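Local coordinates for MHP1 (Microbacterium liquefaciens, PDB 2JLN), which mediates sodium-dependent binding and uptake of 5-aryl-substituted hydantoins across the membrane as a transporter of the nucleobase-cation-symport-1 family, at residues A93-F98 / I376-D380; A38-Q42 / A309-T313; M52-V58 / G201-M207; S11-N17 / C327-R332; V27-A33 / R251-Q256. The contacts are given in a common frame with arbitrary orientation. Numbering follows the deposited sequence.

Interaction 1: residues A93-F98 / I376-D380; sequences AARMPF and IMISD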
# COMPACT_ATOMS: atom_id res chain seq x y z
N ALA A 93 9.98 12.50 4.08
CA ALA A 93 11.17 11.64 4.20
C ALA A 93 11.98 11.52 2.89
O ALA A 93 13.19 11.28 2.94
CB ALA A 93 10.80 10.27 4.73
N ALA A 94 11.33 11.70 1.74
CA ALA A 94 12.03 11.59 0.45
C ALA A 94 13.00 12.76 0.24
O ALA A 94 13.95 12.67 -0.54
CB ALA A 94 11.06 11.48 -0.68
N ARG A 95 12.77 13.85 0.96
CA ARG A 95 13.59 15.04 0.86
C ARG A 95 15.03 14.71 1.13
O ARG A 95 15.93 15.39 0.68
CB ARG A 95 13.10 16.09 1.83
CG ARG A 95 11.82 16.73 1.37
CD ARG A 95 11.22 17.63 2.41
NE ARG A 95 9.88 18.01 2.01
CZ ARG A 95 9.06 18.74 2.75
NH1 ARG A 95 9.47 19.18 3.94
NH2 ARG A 95 7.86 19.06 2.32
N MET A 96 15.24 13.64 1.87
CA MET A 96 16.57 13.25 2.30
C MET A 96 17.51 12.89 1.13
O MET A 96 18.45 13.63 0.86
CB MET A 96 16.44 12.11 3.32
CG MET A 96 17.32 12.23 4.55
SD MET A 96 16.48 11.94 6.13
CE MET A 96 15.30 10.61 5.78
N PRO A 97 17.28 11.77 0.43
CA PRO A 97 18.23 11.42 -0.63
C PRO A 97 18.06 12.28 -1.90
O PRO A 97 19.04 12.80 -2.42
CB PRO A 97 17.90 9.96 -0.93
CG PRO A 97 16.45 9.86 -0.62
CD PRO A 97 16.32 10.67 0.66
N PHE A 98 16.84 12.41 -2.40
CA PHE A 98 16.58 13.34 -3.50
C PHE A 98 16.54 14.71 -2.86
O PHE A 98 16.69 14.81 -1.64
CB PHE A 98 15.27 12.97 -4.20
CG PHE A 98 15.17 11.52 -4.52
CD1 PHE A 98 14.42 10.67 -3.74
CD2 PHE A 98 15.89 10.98 -5.56
CE1 PHE A 98 14.34 9.33 -4.02
CE2 PHE A 98 15.82 9.63 -5.84
CZ PHE A 98 15.05 8.80 -5.07
N ILE A 376 16.81 3.36 -2.97
CA ILE A 376 17.58 4.54 -2.64
C ILE A 376 17.22 5.07 -1.25
O ILE A 376 18.04 5.69 -0.58
CB ILE A 376 17.37 5.63 -3.70
CG1 ILE A 376 18.22 5.31 -4.92
CG2 ILE A 376 17.70 7.00 -3.17
CD1 ILE A 376 17.96 6.23 -6.07
N MET A 377 15.98 4.83 -0.82
CA MET A 377 15.54 5.36 0.47
C MET A 377 16.02 4.43 1.57
O MET A 377 16.41 4.91 2.63
CB MET A 377 14.02 5.53 0.53
CG MET A 377 13.52 6.71 -0.26
SD MET A 377 11.75 7.09 -0.05
CE MET A 377 11.84 8.10 1.43
N ILE A 378 16.01 3.12 1.33
CA ILE A 378 16.50 2.21 2.36
C ILE A 378 18.00 2.48 2.57
O ILE A 378 18.49 2.41 3.70
CB ILE A 378 16.25 0.72 2.03
CG1 ILE A 378 14.79 0.38 2.22
CG2 ILE A 378 17.09 -0.19 2.93
CD1 ILE A 378 14.40 -0.90 1.51
N SER A 379 18.69 2.81 1.48
CA SER A 379 20.15 2.95 1.52
C SER A 379 20.60 4.28 2.14
O SER A 379 21.50 4.30 2.98
CB SER A 379 20.74 2.79 0.13
OG SER A 379 22.15 2.64 0.19
N ASP A 380 19.99 5.38 1.71
CA ASP A 380 20.25 6.68 2.30
C ASP A 380 20.11 6.59 3.83
O ASP A 380 21.04 6.92 4.56
CB ASP A 380 19.31 7.71 1.69
CG ASP A 380 19.72 9.18 1.98
OD1 ASP A 380 20.36 9.81 1.11
OD2 ASP A 380 19.35 9.72 3.06

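Interaction 2: residues A38-Q42 / A309-T313; sequences AMAIQ and ATWST. With NA (sodium ion), chain B.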
# COMPACT_ATOMS: atom_id res chain seq x y z
N ALA A 38 -7.80 -6.69 7.31
CA ALA A 38 -8.90 -6.14 6.51
C ALA A 38 -8.42 -5.44 5.23
O ALA A 38 -9.15 -5.42 4.23
CB ALA A 38 -9.78 -5.23 7.35
N MET A 39 -7.20 -4.89 5.24
CA MET A 39 -6.60 -4.23 4.06
C MET A 39 -6.20 -5.20 2.93
O MET A 39 -6.17 -4.82 1.78
CB MET A 39 -5.41 -3.33 4.48
CG MET A 39 -4.64 -2.61 3.36
SD MET A 39 -3.65 -1.12 3.80
CE MET A 39 -2.90 -1.62 5.36
N ALA A 40 -5.93 -6.47 3.25
CA ALA A 40 -5.57 -7.46 2.22
C ALA A 40 -6.74 -8.12 1.49
O ALA A 40 -6.57 -8.61 0.38
CB ALA A 40 -4.68 -8.51 2.80
N ILE A 41 -7.91 -8.18 2.13
CA ILE A 41 -9.12 -8.71 1.50
C ILE A 41 -9.73 -7.71 0.50
O ILE A 41 -10.39 -6.75 0.88
CB ILE A 41 -10.18 -9.04 2.54
CG1 ILE A 41 -9.60 -9.98 3.60
CG2 ILE A 41 -11.40 -9.65 1.89
CD1 ILE A 41 -10.26 -9.81 4.98
N GLN A 42 -9.50 -7.93 -0.78
CA GLN A 42 -9.98 -6.99 -1.77
C GLN A 42 -9.74 -7.55 -3.16
O GLN A 42 -8.65 -8.04 -3.47
CB GLN A 42 -9.26 -5.66 -1.60
CG GLN A 42 -7.77 -5.81 -1.69
CD GLN A 42 -7.19 -5.55 -3.09
OE1 GLN A 42 -7.87 -5.07 -4.00
NE2 GLN A 42 -5.91 -5.84 -3.24
N ALA A 309 -15.40 -4.88 1.94
CA ALA A 309 -14.02 -5.17 1.55
C ALA A 309 -13.28 -4.02 0.84
O ALA A 309 -12.07 -3.98 0.83
CB ALA A 309 -13.98 -6.44 0.69
N THR A 310 -14.01 -3.10 0.24
CA THR A 310 -13.40 -1.96 -0.45
C THR A 310 -13.08 -0.83 0.54
O THR A 310 -12.06 -0.14 0.44
CB THR A 310 -14.37 -1.47 -1.53
OG1 THR A 310 -14.78 -2.60 -2.31
CG2 THR A 310 -13.76 -0.41 -2.42
N TRP A 311 -13.96 -0.65 1.51
CA TRP A 311 -13.84 0.41 2.48
C TRP A 311 -12.65 0.16 3.39
O TRP A 311 -12.09 1.09 3.94
CB TRP A 311 -15.09 0.42 3.34
CG TRP A 311 -15.56 1.76 3.65
CD1 TRP A 311 -14.83 2.92 3.62
CD2 TRP A 311 -16.87 2.12 4.06
NE1 TRP A 311 -15.62 3.98 3.98
CE2 TRP A 311 -16.88 3.51 4.26
CE3 TRP A 311 -18.04 1.39 4.28
CZ2 TRP A 311 -18.02 4.19 4.67
CZ3 TRP A 311 -19.16 2.06 4.68
CH2 TRP A 311 -19.15 3.46 4.87
N SER A 312 -12.28 -1.11 3.57
CA SER A 312 -11.17 -1.47 4.45
C SER A 312 -9.84 -1.39 3.73
O SER A 312 -8.79 -1.58 4.35
CB SER A 312 -11.38 -2.87 5.03
OG SER A 312 -12.21 -3.61 4.17
N THR A 313 -9.87 -1.09 2.43
CA THR A 313 -8.65 -1.02 1.63
C THR A 313 -8.41 0.33 0.95
O THR A 313 -7.34 0.94 1.11
CB THR A 313 -8.61 -2.15 0.59
OG1 THR A 313 -8.45 -3.40 1.27
CG2 THR A 313 -7.44 -1.96 -0.34
NA NA B . -10.73 -4.55 2.34

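Interaction 3: residues M52-V58 / G201-M207; sequences MTSSFQV and GGENPGM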
# COMPACT_ATOMS: atom_id res chain seq x y z
N MET A 52 -3.78 -17.58 -11.90
CA MET A 52 -2.62 -18.43 -11.66
C MET A 52 -2.90 -19.92 -11.78
O MET A 52 -1.97 -20.68 -12.04
CB MET A 52 -2.04 -18.14 -10.28
CG MET A 52 -1.44 -16.76 -10.16
SD MET A 52 0.18 -16.69 -10.94
CE MET A 52 1.04 -17.75 -9.80
N THR A 53 -4.15 -20.36 -11.57
CA THR A 53 -4.49 -21.79 -11.62
C THR A 53 -4.26 -22.35 -13.01
O THR A 53 -4.09 -23.55 -13.17
CB THR A 53 -5.95 -22.06 -11.29
OG1 THR A 53 -6.77 -21.29 -12.17
CG2 THR A 53 -6.28 -21.74 -9.84
N SER A 54 -4.29 -21.48 -14.00
CA SER A 54 -3.84 -21.83 -15.35
C SER A 54 -2.41 -22.39 -15.40
O SER A 54 -2.14 -23.25 -16.20
CB SER A 54 -3.92 -20.60 -16.27
OG SER A 54 -3.09 -20.76 -17.40
N SER A 55 -1.49 -21.90 -14.57
CA SER A 55 -0.09 -22.29 -14.69
C SER A 55 0.39 -23.25 -13.59
O SER A 55 1.38 -23.98 -13.77
CB SER A 55 0.81 -21.05 -14.73
OG SER A 55 0.32 -20.06 -15.64
N PHE A 56 -0.29 -23.25 -12.45
CA PHE A 56 0.09 -24.12 -11.34
C PHE A 56 -1.20 -24.64 -10.73
O PHE A 56 -2.29 -24.13 -11.04
CB PHE A 56 0.89 -23.36 -10.28
CG PHE A 56 1.98 -22.47 -10.83
CD1 PHE A 56 3.29 -22.86 -10.81
CD2 PHE A 56 1.67 -21.22 -11.35
CE1 PHE A 56 4.29 -22.04 -11.31
CE2 PHE A 56 2.67 -20.39 -11.86
CZ PHE A 56 3.98 -20.80 -11.83
N GLN A 57 -1.11 -25.65 -9.88
CA GLN A 57 -2.32 -26.10 -9.22
C GLN A 57 -2.63 -25.34 -7.90
O GLN A 57 -1.74 -24.80 -7.26
CB GLN A 57 -2.30 -27.62 -9.04
CG GLN A 57 -0.93 -28.20 -8.95
CD GLN A 57 -0.94 -29.73 -8.87
OE1 GLN A 57 -1.69 -30.33 -8.10
NE2 GLN A 57 -0.07 -30.35 -9.67
N VAL A 58 -3.91 -25.30 -7.53
CA VAL A 58 -4.37 -24.54 -6.38
C VAL A 58 -3.44 -24.56 -5.17
O VAL A 58 -3.12 -23.50 -4.64
CB VAL A 58 -5.80 -24.92 -5.98
CG1 VAL A 58 -6.33 -23.94 -4.97
CG2 VAL A 58 -6.68 -24.91 -7.20
N GLY A 201 -5.64 -27.65 -10.48
CA GLY A 201 -5.18 -26.73 -11.50
C GLY A 201 -4.09 -27.19 -12.48
O GLY A 201 -3.90 -28.39 -12.73
N GLY A 202 -3.40 -26.21 -13.05
CA GLY A 202 -2.08 -26.39 -13.63
C GLY A 202 -1.91 -27.32 -14.81
O GLY A 202 -1.05 -28.20 -14.78
N GLU A 203 -2.70 -27.10 -15.86
CA GLU A 203 -2.69 -27.94 -17.04
C GLU A 203 -2.12 -27.21 -18.22
O GLU A 203 -2.47 -27.51 -19.35
CB GLU A 203 -4.11 -28.34 -17.42
CG GLU A 203 -4.50 -29.71 -16.96
CD GLU A 203 -5.98 -29.93 -17.07
OE1 GLU A 203 -6.61 -29.30 -17.95
OE2 GLU A 203 -6.50 -30.74 -16.27
N ASN A 204 -1.24 -26.26 -17.96
CA ASN A 204 -0.68 -25.46 -19.04
C ASN A 204 0.59 -24.76 -18.56
O ASN A 204 0.71 -23.53 -18.67
CB ASN A 204 -1.74 -24.46 -19.53
CG ASN A 204 -1.24 -23.59 -20.69
OD1 ASN A 204 -1.88 -22.59 -21.03
ND2 ASN A 204 -0.10 -23.97 -21.30
N PRO A 205 1.52 -25.54 -17.99
CA PRO A 205 2.72 -25.01 -17.33
C PRO A 205 3.59 -24.24 -18.31
O PRO A 205 3.39 -24.41 -19.52
CB PRO A 205 3.44 -26.27 -16.84
CG PRO A 205 2.88 -27.35 -17.71
CD PRO A 205 1.44 -27.00 -17.81
N GLY A 206 4.52 -23.42 -17.81
CA GLY A 206 5.34 -22.53 -18.63
C GLY A 206 5.93 -21.35 -17.86
O GLY A 206 7.12 -21.00 -18.02
N MET A 207 5.10 -20.75 -17.02
CA MET A 207 5.49 -19.64 -16.16
C MET A 207 6.39 -20.14 -15.05
O MET A 207 6.03 -21.08 -14.33
CB MET A 207 4.24 -19.04 -15.54
CG MET A 207 4.42 -17.66 -14.98
SD MET A 207 2.84 -16.91 -14.54
CE MET A 207 2.83 -17.14 -12.76

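Interaction 4: residues S11-N17 / C327-R332; sequences SLLNPSN and CSTFPR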
# COMPACT_ATOMS: atom_id res chain seq x y z
N SER A 11 9.94 28.45 6.05
CA SER A 11 9.53 27.28 6.83
C SER A 11 8.45 26.46 6.12
O SER A 11 7.49 27.04 5.58
CB SER A 11 9.02 27.67 8.23
OG SER A 11 8.68 26.51 8.99
N LEU A 12 8.60 25.13 6.13
CA LEU A 12 7.67 24.22 5.44
C LEU A 12 6.76 23.44 6.40
O LEU A 12 5.98 22.59 5.96
CB LEU A 12 8.42 23.24 4.52
CG LEU A 12 9.22 23.74 3.32
CD1 LEU A 12 9.90 22.59 2.62
CD2 LEU A 12 8.39 24.55 2.32
N LEU A 13 6.87 23.73 7.70
CA LEU A 13 6.10 23.03 8.74
C LEU A 13 4.72 23.64 8.89
O LEU A 13 4.58 24.86 8.81
CB LEU A 13 6.84 23.06 10.08
CG LEU A 13 6.14 22.55 11.33
CD1 LEU A 13 5.18 21.47 11.02
CD2 LEU A 13 7.16 22.01 12.28
N ASN A 14 3.72 22.79 9.07
CA ASN A 14 2.38 23.18 9.47
C ASN A 14 1.79 22.02 10.29
O ASN A 14 2.35 20.92 10.27
CB ASN A 14 1.52 23.61 8.26
CG ASN A 14 0.95 22.43 7.44
OD1 ASN A 14 0.91 21.30 7.91
ND2 ASN A 14 0.47 22.72 6.24
N PRO A 15 0.70 22.26 11.05
CA PRO A 15 0.29 21.25 12.04
C PRO A 15 -0.02 19.86 11.46
O PRO A 15 0.21 18.88 12.16
CB PRO A 15 -0.95 21.88 12.69
CG PRO A 15 -1.38 22.92 11.73
CD PRO A 15 -0.13 23.46 11.15
N SER A 16 -0.50 19.78 10.23
CA SER A 16 -0.80 18.48 9.62
C SER A 16 0.44 17.68 9.21
O SER A 16 0.48 16.47 9.39
CB SER A 16 -1.70 18.64 8.40
OG SER A 16 -2.92 19.28 8.75
N ASN A 17 1.45 18.36 8.66
CA ASN A 17 2.68 17.73 8.18
C ASN A 17 3.84 17.68 9.20
O ASN A 17 5.00 17.44 8.85
CB ASN A 17 3.15 18.41 6.89
CG ASN A 17 3.69 19.82 7.12
OD1 ASN A 17 4.35 20.07 8.11
ND2 ASN A 17 3.42 20.74 6.19
N CYS A 327 -0.76 18.58 1.39
CA CYS A 327 -0.71 19.49 2.54
C CYS A 327 0.74 19.70 2.98
O CYS A 327 1.04 20.48 3.90
CB CYS A 327 -1.59 18.98 3.68
SG CYS A 327 -0.88 17.61 4.62
N SER A 328 1.65 19.02 2.30
CA SER A 328 3.01 18.95 2.76
C SER A 328 4.00 19.55 1.76
O SER A 328 5.13 19.87 2.12
CB SER A 328 3.32 17.50 3.09
OG SER A 328 4.68 17.26 2.98
N THR A 329 3.56 19.71 0.51
CA THR A 329 4.32 20.43 -0.53
C THR A 329 3.86 21.90 -0.65
O THR A 329 4.67 22.80 -0.90
CB THR A 329 4.13 19.80 -1.94
OG1 THR A 329 4.72 18.50 -2.01
CG2 THR A 329 4.74 20.71 -3.01
N PHE A 330 2.55 22.13 -0.51
CA PHE A 330 2.00 23.49 -0.45
C PHE A 330 1.43 23.79 0.95
O PHE A 330 0.19 23.89 1.15
CB PHE A 330 0.95 23.68 -1.54
CG PHE A 330 1.41 23.20 -2.85
CD1 PHE A 330 0.88 22.04 -3.40
CD2 PHE A 330 2.43 23.86 -3.51
CE1 PHE A 330 1.34 21.56 -4.61
CE2 PHE A 330 2.90 23.39 -4.71
CZ PHE A 330 2.35 22.24 -5.28
N PRO A 331 2.34 23.93 1.94
CA PRO A 331 1.87 23.83 3.31
C PRO A 331 1.01 25.02 3.77
O PRO A 331 0.22 24.83 4.68
CB PRO A 331 3.18 23.68 4.10
CG PRO A 331 4.19 24.30 3.23
CD PRO A 331 3.81 23.91 1.87
N ARG A 332 1.13 26.19 3.15
CA ARG A 332 0.25 27.31 3.54
C ARG A 332 -1.03 27.31 2.69
O ARG A 332 -2.02 27.93 3.07
CB ARG A 332 0.95 28.69 3.55
CG ARG A 332 2.47 28.66 3.84
CD ARG A 332 2.92 29.10 5.23
NE ARG A 332 2.67 28.13 6.31
CZ ARG A 332 3.61 27.50 7.03
NH1 ARG A 332 4.90 27.69 6.81
NH2 ARG A 332 3.25 26.67 7.98

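Interaction 5: residues V27-A33 / R251-Q256; sequences VGPFSLA and RYATAQ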
# COMPACT_ATOMS: atom_id res chain seq x y z
N VAL A 27 -1.49 3.31 17.55
CA VAL A 27 -1.59 1.99 16.93
C VAL A 27 -0.48 1.08 17.44
O VAL A 27 0.70 1.30 17.15
CB VAL A 27 -1.51 2.10 15.41
CG1 VAL A 27 -1.02 0.81 14.82
CG2 VAL A 27 -2.86 2.48 14.85
N GLY A 28 -0.84 0.07 18.21
CA GLY A 28 0.12 -0.90 18.72
C GLY A 28 0.19 -2.09 17.80
O GLY A 28 -0.35 -2.06 16.69
N PRO A 29 0.88 -3.15 18.23
CA PRO A 29 1.02 -4.35 17.36
C PRO A 29 -0.23 -5.22 17.01
O PRO A 29 -0.31 -5.70 15.90
CB PRO A 29 2.13 -5.17 18.04
CG PRO A 29 2.97 -4.08 18.74
CD PRO A 29 1.97 -3.03 19.21
N PHE A 30 -1.17 -5.41 17.92
CA PHE A 30 -2.35 -6.21 17.59
C PHE A 30 -3.24 -5.48 16.59
O PHE A 30 -3.90 -6.09 15.76
CB PHE A 30 -3.17 -6.59 18.84
CG PHE A 30 -4.64 -6.85 18.56
CD1 PHE A 30 -5.10 -8.15 18.30
CD2 PHE A 30 -5.56 -5.78 18.55
CE1 PHE A 30 -6.46 -8.39 18.02
CE2 PHE A 30 -6.94 -6.01 18.27
CZ PHE A 30 -7.38 -7.31 18.01
N SER A 31 -3.26 -4.16 16.69
CA SER A 31 -4.19 -3.37 15.93
C SER A 31 -3.70 -3.29 14.50
O SER A 31 -4.49 -3.30 13.55
CB SER A 31 -4.31 -1.96 16.54
OG SER A 31 -5.60 -1.40 16.34
N LEU A 32 -2.38 -3.23 14.35
CA LEU A 32 -1.74 -3.16 13.04
C LEU A 32 -1.98 -4.46 12.26
O LEU A 32 -2.23 -4.41 11.07
CB LEU A 32 -0.25 -2.85 13.17
CG LEU A 32 0.47 -2.59 11.85
CD1 LEU A 32 -0.10 -1.38 11.12
CD2 LEU A 32 1.98 -2.45 12.07
N ALA A 33 -1.90 -5.61 12.92
CA ALA A 33 -2.32 -6.85 12.28
C ALA A 33 -3.79 -6.80 11.84
O ALA A 33 -4.15 -7.32 10.79
CB ALA A 33 -2.08 -8.02 13.19
N ARG A 251 8.90 -6.80 15.84
CA ARG A 251 7.58 -7.07 16.41
C ARG A 251 6.46 -6.51 15.55
O ARG A 251 5.42 -7.13 15.42
CB ARG A 251 7.50 -6.47 17.81
CG ARG A 251 6.35 -6.97 18.66
CD ARG A 251 6.74 -6.93 20.16
NE ARG A 251 7.69 -5.84 20.44
CZ ARG A 251 8.31 -5.66 21.61
NH1 ARG A 251 8.08 -6.51 22.61
NH2 ARG A 251 9.15 -4.63 21.77
N TYR A 252 6.68 -5.34 14.95
CA TYR A 252 5.74 -4.77 13.98
C TYR A 252 5.65 -5.55 12.63
O TYR A 252 4.55 -5.88 12.15
CB TYR A 252 6.05 -3.27 13.75
CG TYR A 252 5.45 -2.40 14.82
CD1 TYR A 252 6.25 -1.69 15.73
CD2 TYR A 252 4.06 -2.32 14.96
CE1 TYR A 252 5.69 -0.93 16.71
CE2 TYR A 252 3.50 -1.57 15.95
CZ TYR A 252 4.30 -0.87 16.82
OH TYR A 252 3.67 -0.12 17.79
N ALA A 253 6.80 -5.84 12.02
CA ALA A 253 6.84 -6.68 10.84
C ALA A 253 6.15 -8.02 11.10
O ALA A 253 5.46 -8.53 10.24
CB ALA A 253 8.26 -6.90 10.36
N THR A 254 6.34 -8.59 12.29
CA THR A 254 5.67 -9.86 12.60
C THR A 254 4.15 -9.68 12.68
O THR A 254 3.39 -10.57 12.26
CB THR A 254 6.19 -10.54 13.91
OG1 THR A 254 7.55 -10.95 13.72
CG2 THR A 254 5.35 -11.76 14.24
N ALA A 255 3.70 -8.55 13.21
CA ALA A 255 2.26 -8.32 13.35
C ALA A 255 1.58 -8.16 11.98
O ALA A 255 0.40 -8.52 11.82
CB ALA A 255 1.97 -7.13 14.25
N GLN A 256 2.32 -7.63 11.00
CA GLN A 256 1.74 -7.44 9.69
C GLN A 256 1.67 -8.77 8.97
O GLN A 256 0.76 -9.02 8.17
CB GLN A 256 2.55 -6.43 8.91
CG GLN A 256 2.48 -5.07 9.55
CD GLN A 256 3.51 -4.09 9.03
OE1 GLN A 256 4.72 -4.31 9.15
NE2 GLN A 256 3.03 -2.97 8.50

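Interaction 1: residues A93-F98 / I376-D380
Met377 extends from helix 371-384 to lay its terminal methyl against two consecutive alanines: its CE is 3.7 Å from Ala93 C and 3.6 Å from Ala94 CA. Ala93 to Met96 form a type I beta turn that starts on the last residue of helix 90-93, and this turn presents Pro97 to helix 371-384; the closest alpha carbons, of Pro97 and Asp380, are 5.9 Å apart. Pro97 fits between Ile376 and Asp380, with Pro97 CB 3.7 Å from Ile376 CG2 and Pro97 CA 3.2 Å from Asp380 OD1. The Phe98 ring extends the apolar side, its CZ 3.7 Å from Ile376 CG2, while helix 409-423 packs on both residues. Asp380 directs its charge elsewhere, forming a salt bridge with Arg385 and a hydrogen bond with His441. Since no hydrogen bond joins the segments, the direct contact with transmembrane helix 10 is van der Waals packing, mostly apolar, and the buried carboxylate depends on partners beyond this pair for its polar bonds.

Interaction 2: residues A38-Q42 / A309-T313
A sodium ion sits between the two segments, and all five of its protein ligands come from them. Ala38 O (2.6 Å from NA) and Ile41 O (2.7 Å) approach from one side; Ala309 O (2.1 Å), Ser312 OG (2.5 Å) and Thr313 OG1 (2.8 Å) complete the set. Helix 29-40 and helix 296-311 both end around the site, which leaves the carbonyls of Ala38, Ile41 and Ala309 able to turn to the ion, while Ser312 and Thr313, just past helix 296-311, contribute side-chain oxygens. The shared cation also explains why Ile41 O and Ala309 O can stand only 3.2 Å apart. This is the sodium site between transmembrane helices 1 and 8 familiar from transporters of the LeuT fold, to which this APC-clan protein belongs. Thr313 has a double role: besides touching the metal, its hydroxyl donates a 2.7 Å hydrogen bond from OG1 to Met39 O. Ser312 OG likewise hydrogen-bonds Leu308 O, one turn back. Direct packing includes Ala38 CB 3.7 Å from Ser312 CB and a CA-H...O contact, Met39 CA to Ser312 O at 3.5 Å. The Gln42 side chain lies about 4 Å from that of Gln121, a substrate-binding residue, consistent with a sodium site close to the substrate pocket.

Interaction 3: residues M52-V58 / G201-M207
This is a loop-to-loop contact at the periphery of the transporter, its centre about 28 Å from the centre of the chain, where the turn between helices 44-52 and 58-79 meets the connection leading into helix 209-217. It buries 491 Å² in total and has two main parts, one of backbone and one of side chains, with Ser54 O also packing 3.6 Å from Asn204 CB. In the first, Gly202 N donates a well-aligned hydrogen bond to Thr53 O (2.8 Å, 165°). Phe56 O is also near, 3.1 Å from Gly202 N, but its angle is too poor for a bond. The chains come very close here: alpha carbons are 3.7 Å apart for Gln57 and Gly201 and 3.9 Å for Phe56 and Gly202. Two glycines make this possible, since an ideal beta carbon on Gly201 would lie 2.7 Å from Phe56 O, and one on Gly202 2.9 Å from Phe56 C; Gly202 also has positive phi. The contact thus joins the link between transmembrane helices 1 and 2 to the entry of transmembrane helix 6. The first segment is itself braced by Ser55 N and Phe56 N, which bond to Met52 O at 2.8 and 3.1 Å. In the second part Met207 reaches back to apolar partners, its CE lying 3.2 Å from Met52 SD and 3.4 Å from Phe56 CE2. Ala212 of helix 209-217 touches all three of these side chains.

Interaction 4: residues S11-N17 / C327-R332
Ser11 begins the contact with its carbonyl beside the Arg332 guanidinium: Ser11 O is 2.9 Å from Arg332 NH1, though the angle is too poor for a hydrogen bond. Leu12 follows with its O 3.5 Å from Pro331 CB and its CD2 4.3 Å from Pro331 CG. The backbone of Leu13 then accepts a very short hydrogen bond, Arg332 NH2 to Leu13 O at 2.4 Å, near the guanidinium plane. Asn14 makes the main amide link, donating from ND2 to Pro331 O at 2.6 Å and more weakly to Cys327 O at 3.3 Å. Its OD1 also accepts from Asn17 N at 3.1 Å, an Asx motif, and Asn14 N returns a 3.0 Å bond to Asn17 OD1, so the two asparagines fasten the turn between them. Ser16 adds a light touch, its CB 4.0 Å from Cys327 SG. Asn17 closes the segment with a weak 3.3 Å bond from ND2 to Cys327 O. The N-terminal segment thereby lies against the C-terminal end of helix 314-329 and the residues just after it, while Tyr395 hydrogen-bonds both Leu12 and Asn17, and Thr91 and Val92 of helix 90-93 pack against Ser328.

Interaction 5: residues V27-A33 / R251-Q256
The two helical segments run in roughly the same direction, their axes inclined by 34° (signed crossing angle -34°) and 8.2 Å apart at closest approach. Their alpha carbons come nearest, 4.9 Å, at Ala33 and Gln256. Small residues permit this spacing: Ala255 points its CB at helix 29-40, placing it 3.2 Å from Pro29 O and 4.3 Å from both Pro29 CB and Ala33 CB. Nearer the start of that helix, for which Gly28 is the N-cap residue, the Tyr252 ring reaches across to the first turn. Pro29 CG lies 4.2 Å from the centroid of the Tyr252 ring, 30° off its normal, an off-centre CH-pi contact. Leu32 CD2 packs beside the same ring, 3.6 Å from Tyr252 CD2, and also lies 3.7 Å from Gln256 CG. The polar ends of the larger residues turn to other partners, Tyr252 OH bonding Lys235 O and Gln256 OE1 bonding Gln80 NE2. With no hydrogen bond between the segments, transmembrane helix 1 meets helix 242-278 here through apolar and CH-pi contacts, so the association rests on shape and ring packing.

From the N terminus, interaction 4 opens first, with 11-17, and its loop to 327-332 encloses interactions 2, 3 and 5. Segments 27-33 and 38-42 follow on one helix, 29-40, so interactions 5 and 2 share it; they close at 251-256 and 309-313 and therefore cross. Interaction 3, between 52-58 and 201-207, is nested within both. Interaction 1 starts at 93-98 and closes last, at 376-380, crossing the other four. It touches interaction 4 where Arg95 meets Ser328 and Leu12, whereas interactions 3 and 4 stand on opposite sides of the chain's centre, about 50 Å apart between centres. The set joins the N-terminal segment, peripheral loops, the sodium-site helices, helix 242-278 and helix 371-384.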